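Local structure of structural polyprotein, VP2 (Israeli acute paralysis virus, 5CDD) at residues K30-Y35 and Y158-T163; T50-V55 and E152-L157; R72-V77 and W184-S189; L79-N84 and V122-Q127; L93-Y98 and M134-A139. The protein probably serves as a structural component of the viral capsid, one of the jelly-roll subunits from which the icosahedral shell is assembled. One frame throughout, in Å; residues are numbered along the deposited sequence.

Overall arrangement
Contact 1 opens first, closing a loop from the segment before strand 47-51 to the end of strand 155-161. Nested within it is contact 2, which pairs the end of strand 47-51 with the start of strand 155-161. Contact 3 opens inside both but closes after them, joining strand 68-81 to strands 179-186 and 188-193, and so crosses contacts 1 and 2. Contacts 4 and 5 lie inside all three loops and cross each other; contact 4 matches strand 68-81 with 121-125, and contact 5 strand 90-97 with 131-146. Contact 2 lies within one sheet and contact 3 within the other, contacts 4 and 5 join the two face to face, and contact 1 fastens a peripheral loop.

Contact 1: K30-Y35 and Y158-T163; sequences KPLSRY and YLFPIT
Lys30 touches the end of strand 155-161 through its backbone alone: its carbonyl oxygen lies against CB, CG and CD of the Pro161 ring. The side chain turns the other way and is held within its own loop, where Lys30 NZ donates to Ser33 OG at 3.0 Å. Pro31 comes next and has its CA nearest that of Pro161, 4.6 Å apart. Its CB rests on two successive carbonyls, 3.4 Å from Pro161 O and 3.7 Å from Ile162 O, while its CA makes a CA-H...O contact with Pro161 O. This carbonyl belongs to the last residue of a strand in the CHEF sheet of a picornavirus-like jelly roll, so an irregular loop is fastened where this strand ends. One backbone bond does this, from Leu32 N to Pro161 O at 2.8 Å, with an N-H...O angle of 156°. The side chain of Leu32 then crosses that of Phe160 at about a right angle. CG stands beside the backbone N, anti to the carbonyl carbon (chi1 -67°), and the methyl CD2 packs 3.5 Å from Phe160 CB and 3.6 Å from Phe160 CD1, at the root of the aromatic ring. Helix 113-116 adds Val116, which touches both Leu32 and Phe160. Beyond Leu32 the loop departs, Ser33 N bonding to Gln43 OE1.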
# COMPACT_ATOMS: atom_id res chain seq x y z
N LYS C 30 -59.05 29.67 34.03
CA LYS C 30 -57.73 30.23 34.29
C LYS C 30 -57.01 29.80 33.01
O LYS C 30 -56.97 28.61 32.69
CB LYS C 30 -57.20 29.68 35.62
CG LYS C 30 -56.70 30.72 36.62
CD LYS C 30 -55.40 31.37 36.16
CE LYS C 30 -54.29 31.26 37.21
NZ LYS C 30 -53.08 32.02 36.82
N PRO C 31 -56.42 30.76 32.27
CA PRO C 31 -55.72 30.42 31.02
C PRO C 31 -54.25 30.39 31.43
O PRO C 31 -53.86 31.00 32.42
CB PRO C 31 -56.02 31.56 30.06
CG PRO C 31 -56.21 32.72 30.98
CD PRO C 31 -57.09 32.12 32.07
N LEU C 32 -53.45 29.66 30.66
CA LEU C 32 -52.03 29.53 30.92
C LEU C 32 -51.40 30.87 31.28
O LEU C 32 -51.63 31.87 30.61
CB LEU C 32 -51.32 28.94 29.70
CG LEU C 32 -51.67 27.50 29.35
CD1 LEU C 32 -51.04 27.12 28.04
CD2 LEU C 32 -51.20 26.58 30.47
N SER C 33 -50.60 30.87 32.34
CA SER C 33 -49.92 32.08 32.79
C SER C 33 -48.68 32.30 31.93
O SER C 33 -47.94 31.36 31.63
CB SER C 33 -49.50 31.94 34.25
OG SER C 33 -50.62 31.72 35.09
N ARG C 34 -48.46 33.55 31.54
CA ARG C 34 -47.32 33.89 30.70
C ARG C 34 -46.00 33.48 31.35
O ARG C 34 -45.06 33.09 30.66
CB ARG C 34 -47.33 35.40 30.41
CG ARG C 34 -46.37 35.83 29.32
CD ARG C 34 -46.49 37.32 29.03
NE ARG C 34 -45.59 37.74 27.96
CZ ARG C 34 -45.47 38.98 27.52
NH1 ARG C 34 -46.21 39.95 28.05
NH2 ARG C 34 -44.62 39.27 26.54
N TYR C 35 -45.94 33.55 32.68
CA TYR C 35 -44.73 33.20 33.42
C TYR C 35 -45.05 32.37 34.66
O TYR C 35 -46.21 32.16 35.01
CB TYR C 35 -44.00 34.47 33.87
CG TYR C 35 -43.48 35.34 32.75
CD1 TYR C 35 -42.27 35.04 32.11
CD2 TYR C 35 -44.18 36.46 32.33
CE1 TYR C 35 -41.79 35.85 31.08
CE2 TYR C 35 -43.71 37.27 31.30
CZ TYR C 35 -42.51 36.96 30.68
OH TYR C 35 -42.04 37.76 29.66
N TYR C 158 -52.63 16.44 30.63
CA TYR C 158 -53.17 17.71 31.09
C TYR C 158 -54.02 18.42 30.04
O TYR C 158 -53.80 18.28 28.83
CB TYR C 158 -52.02 18.64 31.50
CG TYR C 158 -51.23 18.19 32.71
CD1 TYR C 158 -51.78 18.25 33.99
CD2 TYR C 158 -49.93 17.70 32.57
CE1 TYR C 158 -51.05 17.84 35.11
CE2 TYR C 158 -49.20 17.28 33.68
CZ TYR C 158 -49.77 17.36 34.94
OH TYR C 158 -49.05 16.95 36.05
N LEU C 159 -55.00 19.19 30.51
CA LEU C 159 -55.88 19.96 29.64
C LEU C 159 -55.79 21.42 30.09
O LEU C 159 -56.34 21.79 31.13
CB LEU C 159 -57.33 19.47 29.75
CG LEU C 159 -58.35 20.20 28.87
CD1 LEU C 159 -57.96 20.09 27.41
CD2 LEU C 159 -59.73 19.62 29.10
N PHE C 160 -55.07 22.23 29.32
CA PHE C 160 -54.87 23.64 29.64
C PHE C 160 -55.66 24.59 28.76
O PHE C 160 -55.90 24.32 27.58
CB PHE C 160 -53.39 23.99 29.49
CG PHE C 160 -52.47 23.22 30.40
CD1 PHE C 160 -52.43 23.50 31.76
CD2 PHE C 160 -51.62 22.25 29.88
CE1 PHE C 160 -51.55 22.81 32.60
CE2 PHE C 160 -50.73 21.56 30.71
CZ PHE C 160 -50.70 21.84 32.07
N PRO C 161 -56.09 25.73 29.33
CA PRO C 161 -56.85 26.73 28.57
C PRO C 161 -55.85 27.75 28.01
O PRO C 161 -55.23 28.49 28.77
CB PRO C 161 -57.76 27.36 29.63
CG PRO C 161 -57.72 26.39 30.79
CD PRO C 161 -56.31 25.92 30.77
N ILE C 162 -55.67 27.77 26.69
CA ILE C 162 -54.73 28.72 26.09
C ILE C 162 -55.27 30.14 26.23
O ILE C 162 -54.56 31.04 26.68
CB ILE C 162 -54.51 28.42 24.59
CG1 ILE C 162 -53.85 27.05 24.43
CG2 ILE C 162 -53.65 29.51 23.97
CD1 ILE C 162 -53.64 26.65 22.98
N THR C 163 -56.53 30.32 25.85
CA THR C 163 -57.19 31.62 25.94
C THR C 163 -58.37 31.51 26.89
O THR C 163 -58.85 30.41 27.16
CB THR C 163 -57.74 32.06 24.57
OG1 THR C 163 -58.81 31.19 24.18
CG2 THR C 163 -56.65 32.02 23.52

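Contact 2: T50-V55 and E152-L157; sequences TLPSTV and EDFVQL
Asp153 meets Thr50 and Ser53 in the polar half of this contact, whereas Leu51 meets Val155 and Leu157 in the apolar half. The apolar side is buried and close-fitting. Leu51 CB lies 3.6 Å from Val155 CG1, and Leu51 CD1 reaches Leu157 CB at 4.0 Å. The backbone bond from Leu51 N to Val155 O, 2.9 Å, joins the strands here. Phe154 and Val155 together face Leu51, a classic beta bulge, and the Phe154 ring continues the apolar surface past the strand: Pro52, which follows a cis peptide bond, sets its CD over one ring face, 3.9 Å from the centroid and shifted toward the rim. The other side is polar and partly exposed. There both carboxylate oxygens of Asp153 are used on their syn sides, OD1 by Ser53 N at 2.8 Å and OD2 by Ser53 OG at 2.6 Å, a two-pronged hold at the start of helix 53-57 that may help stabilise the negative charge. Thr50 OG1, anti to its backbone N (chi1 176°), makes a weak bond to Asp153 OD2 and accepts one from Gln156 NE2 at 3.2 Å, 162° at the hydrogen and in the plane of the amide. Strand 155-161 is flanked by 47-51 and 90-97 in one sheet; from the facing sheet, Ile136 and Met183 cover Leu51, and Met134 covers Leu157.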
# COMPACT_ATOMS: atom_id res chain seq x y z
N THR C 50 -53.56 10.67 35.49
CA THR C 50 -52.33 9.92 35.67
C THR C 50 -52.50 8.60 34.95
O THR C 50 -53.27 7.73 35.36
CB THR C 50 -52.01 9.67 37.16
OG1 THR C 50 -50.83 8.85 37.27
CG2 THR C 50 -53.18 9.00 37.85
N LEU C 51 -51.79 8.45 33.84
CA LEU C 51 -51.86 7.24 33.03
C LEU C 51 -50.71 6.28 33.31
O LEU C 51 -49.65 6.69 33.78
CB LEU C 51 -51.88 7.63 31.56
CG LEU C 51 -53.05 8.53 31.19
CD1 LEU C 51 -52.84 9.15 29.83
CD2 LEU C 51 -54.33 7.71 31.20
N PRO C 52 -50.90 4.99 33.00
CA PRO C 52 -52.11 4.41 32.41
C PRO C 52 -53.17 3.92 33.41
O PRO C 52 -54.21 3.42 33.00
CB PRO C 52 -51.55 3.27 31.58
CG PRO C 52 -50.49 2.73 32.50
CD PRO C 52 -49.80 4.02 32.98
N SER C 53 -52.90 4.05 34.70
CA SER C 53 -53.84 3.58 35.71
C SER C 53 -55.24 4.16 35.55
O SER C 53 -56.22 3.46 35.81
CB SER C 53 -53.32 3.90 37.12
OG SER C 53 -53.28 5.30 37.35
N THR C 54 -55.35 5.41 35.13
CA THR C 54 -56.65 6.03 34.97
C THR C 54 -57.56 5.28 34.00
O THR C 54 -58.75 5.10 34.26
CB THR C 54 -56.52 7.49 34.45
OG1 THR C 54 -55.90 8.30 35.46
CG2 THR C 54 -57.88 8.07 34.13
N VAL C 55 -56.99 4.84 32.89
CA VAL C 55 -57.77 4.11 31.89
C VAL C 55 -57.93 2.64 32.29
O VAL C 55 -58.93 2.00 31.95
CB VAL C 55 -57.11 4.20 30.50
CG1 VAL C 55 -55.74 3.57 30.53
CG2 VAL C 55 -57.98 3.53 29.45
N GLU C 152 -46.46 2.56 39.08
CA GLU C 152 -45.59 2.97 38.00
C GLU C 152 -46.19 3.83 36.88
O GLU C 152 -45.76 3.72 35.74
CB GLU C 152 -44.96 1.71 37.38
CG GLU C 152 -44.18 0.86 38.36
CD GLU C 152 -43.68 -0.44 37.75
OE1 GLU C 152 -43.04 -1.24 38.47
OE2 GLU C 152 -43.92 -0.67 36.54
N ASP C 153 -47.16 4.69 37.19
CA ASP C 153 -47.72 5.52 36.12
C ASP C 153 -46.57 6.31 35.52
O ASP C 153 -45.86 7.03 36.22
CB ASP C 153 -48.80 6.46 36.65
CG ASP C 153 -50.13 5.75 36.84
OD1 ASP C 153 -50.52 4.94 35.97
OD2 ASP C 153 -50.81 6.03 37.85
N PHE C 154 -46.39 6.16 34.21
CA PHE C 154 -45.29 6.82 33.50
C PHE C 154 -45.60 8.08 32.71
O PHE C 154 -44.70 8.68 32.12
CB PHE C 154 -44.63 5.80 32.59
CG PHE C 154 -45.59 5.04 31.73
CD1 PHE C 154 -46.18 5.64 30.62
CD2 PHE C 154 -45.94 3.74 32.04
CE1 PHE C 154 -47.10 4.95 29.83
CE2 PHE C 154 -46.86 3.03 31.26
CZ PHE C 154 -47.44 3.64 30.16
N VAL C 155 -46.86 8.51 32.67
CA VAL C 155 -47.19 9.71 31.92
C VAL C 155 -48.39 10.46 32.50
O VAL C 155 -49.35 9.84 32.95
CB VAL C 155 -47.46 9.37 30.43
CG1 VAL C 155 -48.62 8.40 30.32
CG2 VAL C 155 -47.74 10.63 29.64
N GLN C 156 -48.31 11.78 32.48
CA GLN C 156 -49.38 12.63 32.99
C GLN C 156 -50.03 13.39 31.85
O GLN C 156 -49.35 13.97 31.01
CB GLN C 156 -48.82 13.64 34.01
CG GLN C 156 -48.12 13.00 35.19
CD GLN C 156 -49.01 12.02 35.92
OE1 GLN C 156 -50.11 12.36 36.35
NE2 GLN C 156 -48.53 10.79 36.06
N LEU C 157 -51.36 13.38 31.82
CA LEU C 157 -52.10 14.07 30.77
C LEU C 157 -52.73 15.33 31.36
O LEU C 157 -53.31 15.30 32.44
CB LEU C 157 -53.19 13.15 30.20
CG LEU C 157 -53.99 13.70 29.02
CD1 LEU C 157 -53.04 14.10 27.90
CD2 LEU C 157 -54.97 12.65 28.54

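Contact 3: R72-V77 and W184-S189; sequences RCDVQV and WLSNIS
Ser186 OG donates to Gln76 OE1 at 2.7 Å, approaching nearly along the amide C=O bond and linking two side chains on one face of the sheet. The base of the same glutamine side chain lies on Trp184: Gln76 CB sits 3.3 Å from the centroid of the five-membered ring, 18° off its normal, and Gln76 CG follows toward the six-membered ring, 3.3 Å from Trp184 CZ2. The bend at chi2 (67°) turns CD away from the ring, and the amide plane lies 41° from the indole. Antiparallel pairing underlies these meetings. Gln76 with Trp184 and Asp74 with Ser186 are hydrogen-bonded pairs, Val75 with Leu185 the non-hydrogen-bonded pair between them. The strands belong to the BIDG sheet of the viral jelly roll, and here a beta bulge shifts the register by one: Cys73 faces the corner at Asn187 and Ile188 before Arg72 and Ser189 pair again, Ser189 N donating to Arg72 O at 2.7 Å. Asp74 OD2 lies 3.1 Å from Asn187 CB, but its OD1 takes a hydrogen bond from Tyr138 N. On the buried face of Val75 and Leu185, Val75 CG2 meets Leu185 CD2 at 4.1 Å, and Cys73 SG reaches the same methyl at 3.8 Å. Val55 and Leu56 of helix 53-57 also touch Leu185.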
# COMPACT_ATOMS: atom_id res chain seq x y z
N ARG C 72 -47.78 -3.54 28.42
CA ARG C 72 -47.06 -2.59 27.59
C ARG C 72 -48.11 -2.05 26.63
O ARG C 72 -48.82 -2.84 26.00
CB ARG C 72 -45.94 -3.29 26.82
CG ARG C 72 -44.99 -2.34 26.12
CD ARG C 72 -44.12 -3.08 25.12
NE ARG C 72 -43.16 -2.18 24.48
CZ ARG C 72 -42.08 -1.69 25.08
NH1 ARG C 72 -41.81 -2.02 26.33
NH2 ARG C 72 -41.26 -0.87 24.42
N CYS C 73 -48.22 -0.73 26.50
CA CYS C 73 -49.24 -0.18 25.62
C CYS C 73 -49.16 1.33 25.41
O CYS C 73 -48.45 2.04 26.12
CB CYS C 73 -50.62 -0.50 26.17
SG CYS C 73 -50.91 0.24 27.81
N ASP C 74 -49.90 1.80 24.41
CA ASP C 74 -49.99 3.22 24.10
C ASP C 74 -51.38 3.63 24.55
O ASP C 74 -52.33 2.86 24.41
CB ASP C 74 -49.85 3.49 22.60
CG ASP C 74 -48.57 2.94 22.01
OD1 ASP C 74 -47.51 3.04 22.66
OD2 ASP C 74 -48.62 2.42 20.87
N VAL C 75 -51.51 4.84 25.08
CA VAL C 75 -52.81 5.32 25.53
C VAL C 75 -53.44 6.17 24.44
O VAL C 75 -52.83 7.11 23.93
CB VAL C 75 -52.70 6.15 26.82
CG1 VAL C 75 -54.05 6.75 27.18
CG2 VAL C 75 -52.18 5.27 27.95
N GLN C 76 -54.67 5.83 24.07
CA GLN C 76 -55.40 6.55 23.05
C GLN C 76 -56.38 7.50 23.72
O GLN C 76 -57.11 7.11 24.63
CB GLN C 76 -56.17 5.56 22.17
CG GLN C 76 -56.09 5.84 20.69
CD GLN C 76 -54.70 5.65 20.14
OE1 GLN C 76 -54.11 4.57 20.27
NE2 GLN C 76 -54.15 6.69 19.53
N VAL C 77 -56.39 8.76 23.28
CA VAL C 77 -57.27 9.76 23.86
C VAL C 77 -58.10 10.47 22.80
O VAL C 77 -57.61 10.78 21.71
CB VAL C 77 -56.48 10.82 24.64
CG1 VAL C 77 -57.43 11.82 25.27
CG2 VAL C 77 -55.63 10.16 25.71
N TRP C 184 -58.62 4.62 25.80
CA TRP C 184 -58.49 3.18 25.60
C TRP C 184 -57.04 2.86 25.27
O TRP C 184 -56.23 3.77 25.10
CB TRP C 184 -59.42 2.71 24.48
CG TRP C 184 -59.11 3.24 23.12
CD1 TRP C 184 -58.33 2.64 22.17
CD2 TRP C 184 -59.60 4.45 22.53
NE1 TRP C 184 -58.31 3.40 21.03
CE2 TRP C 184 -59.08 4.52 21.22
CE3 TRP C 184 -60.43 5.48 22.99
CZ2 TRP C 184 -59.37 5.58 20.36
CZ3 TRP C 184 -60.71 6.54 22.13
CH2 TRP C 184 -60.18 6.58 20.83
N LEU C 185 -56.71 1.58 25.19
CA LEU C 185 -55.33 1.19 24.92
C LEU C 185 -55.13 0.59 23.53
O LEU C 185 -56.05 0.06 22.92
CB LEU C 185 -54.89 0.18 25.98
CG LEU C 185 -55.14 0.60 27.44
CD1 LEU C 185 -54.78 -0.54 28.37
CD2 LEU C 185 -54.33 1.84 27.77
N SER C 186 -53.90 0.71 23.04
CA SER C 186 -53.52 0.17 21.74
C SER C 186 -52.08 -0.33 21.88
O SER C 186 -51.39 0.04 22.82
CB SER C 186 -53.60 1.24 20.65
OG SER C 186 -52.72 2.32 20.92
N ASN C 187 -51.63 -1.18 20.96
CA ASN C 187 -50.28 -1.74 21.02
C ASN C 187 -50.10 -2.52 22.31
O ASN C 187 -49.01 -2.56 22.88
CB ASN C 187 -49.24 -0.62 20.97
CG ASN C 187 -48.61 -0.48 19.62
OD1 ASN C 187 -49.30 -0.29 18.62
ND2 ASN C 187 -47.29 -0.59 19.57
N ILE C 188 -51.19 -3.14 22.76
CA ILE C 188 -51.18 -3.90 23.99
C ILE C 188 -50.31 -5.14 23.99
O ILE C 188 -50.30 -5.92 23.03
CB ILE C 188 -52.60 -4.32 24.38
CG1 ILE C 188 -53.53 -3.10 24.33
CG2 ILE C 188 -52.59 -4.94 25.77
CD1 ILE C 188 -54.98 -3.44 24.44
N SER C 189 -49.58 -5.31 25.08
CA SER C 189 -48.70 -6.46 25.28
C SER C 189 -48.99 -6.94 26.70
O SER C 189 -48.66 -6.26 27.68
CB SER C 189 -47.24 -6.03 25.16
OG SER C 189 -46.37 -7.14 25.31

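Contact 4: L79-N84 and V122-Q127; sequences LVLNAN and VELDFQ
Leu79 and Leu81 face Leu124 across two strands that run in nearly the same direction, 16° apart with axes 9.5 Å from each other, too far for backbone pairing and with no hydrogen bond between them. Side chains fill the gap. Leu79 CD1 meets Leu124 CD2 at 3.9 Å, and the other methyl of Leu124, CD1, lies 4.1 Å from Leu81 CD2. Leu81 has CG anti to its backbone N (chi1 -174°), and its side chain crosses Phe126 at about a right angle. Its CD2 comes to the edge of the aromatic ring, near the ring plane and 3.5 Å from Phe126 CD1, while its CD1 lies 3.6 Å from that same rim atom. Further along, Ala83 CB packs on Phe126 CB at 4.2 Å. The chain at Phe126 bends in an Asx turn, Asp125 OD1 accepting from Gln127 N at 2.9 Å; the other carboxylate oxygen, OD2, forms a salt bridge with Arg90. Ile179 touches both Leu81 and Leu124 from strand 179-186. Leucines from two strands, each hydrogen-bonded into its own sheet, meet as part of the apolar interior of a beta sandwich, here the jelly roll of picornavirus-like capsid proteins.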
# COMPACT_ATOMS: atom_id res chain seq x y z
N LEU C 79 -61.25 13.60 22.56
CA LEU C 79 -62.11 14.58 23.20
C LEU C 79 -63.26 14.92 22.26
O LEU C 79 -63.03 15.39 21.15
CB LEU C 79 -61.34 15.85 23.52
CG LEU C 79 -60.11 15.76 24.43
CD1 LEU C 79 -59.56 17.16 24.66
CD2 LEU C 79 -60.48 15.11 25.75
N VAL C 80 -64.48 14.67 22.70
CA VAL C 80 -65.65 14.99 21.89
C VAL C 80 -66.25 16.28 22.44
O VAL C 80 -66.76 16.32 23.56
CB VAL C 80 -66.71 13.87 21.95
CG1 VAL C 80 -67.92 14.26 21.12
CG2 VAL C 80 -66.11 12.57 21.44
N LEU C 81 -66.17 17.33 21.63
CA LEU C 81 -66.66 18.64 22.02
C LEU C 81 -68.13 18.87 21.65
O LEU C 81 -68.59 18.45 20.58
CB LEU C 81 -65.79 19.72 21.39
CG LEU C 81 -66.08 21.17 21.79
CD1 LEU C 81 -65.86 21.34 23.29
CD2 LEU C 81 -65.15 22.09 21.01
N ASN C 82 -68.84 19.54 22.54
CA ASN C 82 -70.25 19.85 22.35
C ASN C 82 -70.49 21.29 22.77
O ASN C 82 -70.96 21.54 23.87
CB ASN C 82 -71.11 18.91 23.19
CG ASN C 82 -72.58 19.27 23.16
OD1 ASN C 82 -73.17 19.41 22.09
ND2 ASN C 82 -73.18 19.42 24.34
N ALA C 83 -70.18 22.25 21.90
CA ALA C 83 -70.36 23.65 22.25
C ALA C 83 -71.48 24.35 21.50
O ALA C 83 -71.94 23.89 20.45
CB ALA C 83 -69.05 24.40 22.03
N ASN C 84 -71.92 25.48 22.04
CA ASN C 84 -72.97 26.27 21.41
C ASN C 84 -72.28 27.36 20.60
O ASN C 84 -71.18 27.80 20.93
CB ASN C 84 -73.90 26.88 22.47
CG ASN C 84 -73.22 27.94 23.31
OD1 ASN C 84 -72.85 29.00 22.80
ND2 ASN C 84 -73.06 27.66 24.59
N VAL C 122 -52.14 18.65 21.36
CA VAL C 122 -53.03 19.02 20.27
C VAL C 122 -53.96 20.15 20.73
O VAL C 122 -54.34 20.22 21.90
CB VAL C 122 -53.87 17.80 19.82
CG1 VAL C 122 -54.67 17.25 20.99
CG2 VAL C 122 -54.79 18.18 18.68
N GLU C 123 -54.31 21.04 19.80
CA GLU C 123 -55.19 22.17 20.08
C GLU C 123 -56.66 21.79 19.95
O GLU C 123 -57.01 20.83 19.27
CB GLU C 123 -54.90 23.32 19.11
CG GLU C 123 -53.61 24.07 19.36
CD GLU C 123 -53.37 25.14 18.31
OE1 GLU C 123 -53.12 24.79 17.14
OE2 GLU C 123 -53.44 26.34 18.66
N LEU C 124 -57.51 22.57 20.61
CA LEU C 124 -58.94 22.34 20.58
C LEU C 124 -59.69 23.67 20.54
O LEU C 124 -59.71 24.40 21.53
CB LEU C 124 -59.36 21.55 21.82
CG LEU C 124 -60.85 21.26 22.01
CD1 LEU C 124 -61.37 20.41 20.85
CD2 LEU C 124 -61.07 20.55 23.33
N ASP C 125 -60.29 23.98 19.40
CA ASP C 125 -61.05 25.22 19.25
C ASP C 125 -62.53 24.89 19.33
O ASP C 125 -63.02 24.03 18.60
CB ASP C 125 -60.74 25.88 17.90
CG ASP C 125 -61.30 27.28 17.78
OD1 ASP C 125 -62.53 27.46 17.97
OD2 ASP C 125 -60.52 28.22 17.50
N PHE C 126 -63.25 25.56 20.23
CA PHE C 126 -64.67 25.31 20.42
C PHE C 126 -65.55 25.50 19.19
O PHE C 126 -66.53 24.79 19.01
CB PHE C 126 -65.22 26.17 21.56
CG PHE C 126 -64.58 25.89 22.89
CD1 PHE C 126 -64.23 24.60 23.25
CD2 PHE C 126 -64.35 26.92 23.80
CE1 PHE C 126 -63.66 24.33 24.50
CE2 PHE C 126 -63.79 26.67 25.05
CZ PHE C 126 -63.44 25.37 25.40
N GLN C 127 -65.20 26.46 18.35
CA GLN C 127 -65.99 26.73 17.15
C GLN C 127 -65.45 26.08 15.88
O GLN C 127 -65.98 26.31 14.80
CB GLN C 127 -66.11 28.25 16.95
CG GLN C 127 -67.53 28.78 17.05
CD GLN C 127 -68.18 28.48 18.39
OE1 GLN C 127 -68.47 27.32 18.71
NE2 GLN C 127 -68.42 29.52 19.17

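Contact 5: L93-Y98 and M134-A139; sequences LAYSPY and MTIPYA
Met134 reaches toward both Leu93 and Tyr95, its sulphur 4.2 Å from Leu93 CG and its methyl CE at the edge of the Tyr95 ring, 4.0 Å from CD2. The chain runs extended to SD, and the turn at chi3 (90°) places CE at that edge. Thr135 adds only its carbonyl, near Tyr95 CE2. Ile136 then takes a ring face: its CG2 stands over the centre of Tyr95, 4.2 Å from the centroid, while Ile136 CG1 meets Tyr95 CD2 at 3.8 Å. The strands are nearly parallel, 4° apart, with axes 8.9 Å from each other; they come from the two facing sheets of the capsid jelly roll, and Tyr95 bridges the interior between them. Pro137 CD lies 3.8 Å from Tyr95 OH, which is hydrogen-bonded to Trp192 of a neighbouring chain. Finally Ala139 CB packs against Pro97 CG at 3.9 Å, and its carbonyl approaches the Tyr98 ring, whose hydroxyl is bonded to Ser140 OG and Phe141 N.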
# COMPACT_ATOMS: atom_id res chain seq x y z
N LEU C 93 -54.27 20.16 24.78
CA LEU C 93 -54.17 18.88 25.46
C LEU C 93 -52.76 18.34 25.23
O LEU C 93 -52.40 17.98 24.11
CB LEU C 93 -55.19 17.89 24.88
CG LEU C 93 -55.24 16.51 25.53
CD1 LEU C 93 -55.73 16.62 26.97
CD2 LEU C 93 -56.17 15.61 24.73
N ALA C 94 -51.96 18.30 26.30
CA ALA C 94 -50.59 17.82 26.20
C ALA C 94 -50.28 16.78 27.27
O ALA C 94 -50.97 16.69 28.28
CB ALA C 94 -49.62 18.98 26.32
N TYR C 95 -49.24 15.98 27.04
CA TYR C 95 -48.84 14.96 28.00
C TYR C 95 -47.37 15.14 28.37
O TYR C 95 -46.60 15.74 27.62
CB TYR C 95 -49.09 13.56 27.43
CG TYR C 95 -48.14 13.12 26.33
CD1 TYR C 95 -46.85 12.68 26.63
CD2 TYR C 95 -48.55 13.11 25.00
CE1 TYR C 95 -45.99 12.24 25.62
CE2 TYR C 95 -47.70 12.68 23.99
CZ TYR C 95 -46.42 12.25 24.30
OH TYR C 95 -45.57 11.81 23.31
N SER C 96 -47.00 14.63 29.54
CA SER C 96 -45.63 14.74 30.03
C SER C 96 -45.18 13.47 30.75
O SER C 96 -45.63 13.18 31.86
CB SER C 96 -45.52 15.94 30.98
OG SER C 96 -44.22 16.07 31.50
N PRO C 97 -44.28 12.69 30.12
CA PRO C 97 -43.78 11.45 30.73
C PRO C 97 -43.08 11.70 32.07
O PRO C 97 -42.21 12.56 32.17
CB PRO C 97 -42.82 10.92 29.67
CG PRO C 97 -43.41 11.42 28.39
CD PRO C 97 -43.78 12.84 28.75
N TYR C 98 -43.48 10.95 33.09
CA TYR C 98 -42.88 11.08 34.42
C TYR C 98 -42.80 12.53 34.88
O TYR C 98 -41.83 12.93 35.52
CB TYR C 98 -41.47 10.47 34.41
CG TYR C 98 -41.45 8.99 34.16
CD1 TYR C 98 -41.68 8.08 35.20
CD2 TYR C 98 -41.23 8.48 32.88
CE1 TYR C 98 -41.69 6.71 34.96
CE2 TYR C 98 -41.24 7.11 32.63
CZ TYR C 98 -41.47 6.23 33.68
OH TYR C 98 -41.48 4.87 33.44
N MET C 134 -55.59 11.94 20.07
CA MET C 134 -54.17 12.01 20.40
C MET C 134 -53.68 10.64 20.86
O MET C 134 -54.42 9.89 21.50
CB MET C 134 -53.97 13.04 21.51
CG MET C 134 -52.54 13.21 21.96
SD MET C 134 -52.41 14.30 23.38
CE MET C 134 -52.56 13.13 24.71
N THR C 135 -52.43 10.32 20.53
CA THR C 135 -51.85 9.05 20.92
C THR C 135 -50.67 9.28 21.85
O THR C 135 -49.86 10.18 21.62
CB THR C 135 -51.33 8.26 19.70
OG1 THR C 135 -52.36 8.16 18.71
CG2 THR C 135 -50.90 6.86 20.12
N ILE C 136 -50.59 8.49 22.91
CA ILE C 136 -49.50 8.61 23.86
C ILE C 136 -48.67 7.33 23.83
O ILE C 136 -49.01 6.34 24.48
CB ILE C 136 -50.02 8.85 25.28
CG1 ILE C 136 -50.83 10.14 25.33
CG2 ILE C 136 -48.85 8.92 26.26
CD1 ILE C 136 -51.41 10.45 26.69
N PRO C 137 -47.56 7.34 23.07
CA PRO C 137 -46.68 6.17 22.96
C PRO C 137 -46.22 5.68 24.32
O PRO C 137 -46.08 6.46 25.25
CB PRO C 137 -45.52 6.70 22.12
CG PRO C 137 -46.16 7.75 21.27
CD PRO C 137 -47.04 8.46 22.27
N TYR C 138 -46.00 4.37 24.43
CA TYR C 138 -45.53 3.78 25.68
C TYR C 138 -44.40 4.69 26.16
O TYR C 138 -43.33 4.74 25.55
CB TYR C 138 -45.01 2.37 25.42
CG TYR C 138 -44.55 1.65 26.66
CD1 TYR C 138 -45.45 1.29 27.65
CD2 TYR C 138 -43.20 1.33 26.84
CE1 TYR C 138 -45.03 0.63 28.80
CE2 TYR C 138 -42.77 0.67 27.98
CZ TYR C 138 -43.69 0.33 28.96
OH TYR C 138 -43.26 -0.31 30.10
N ALA C 139 -44.64 5.41 27.25
CA ALA C 139 -43.64 6.35 27.77
C ALA C 139 -42.86 5.91 28.99
O ALA C 139 -42.18 6.72 29.62
CB ALA C 139 -44.31 7.69 28.05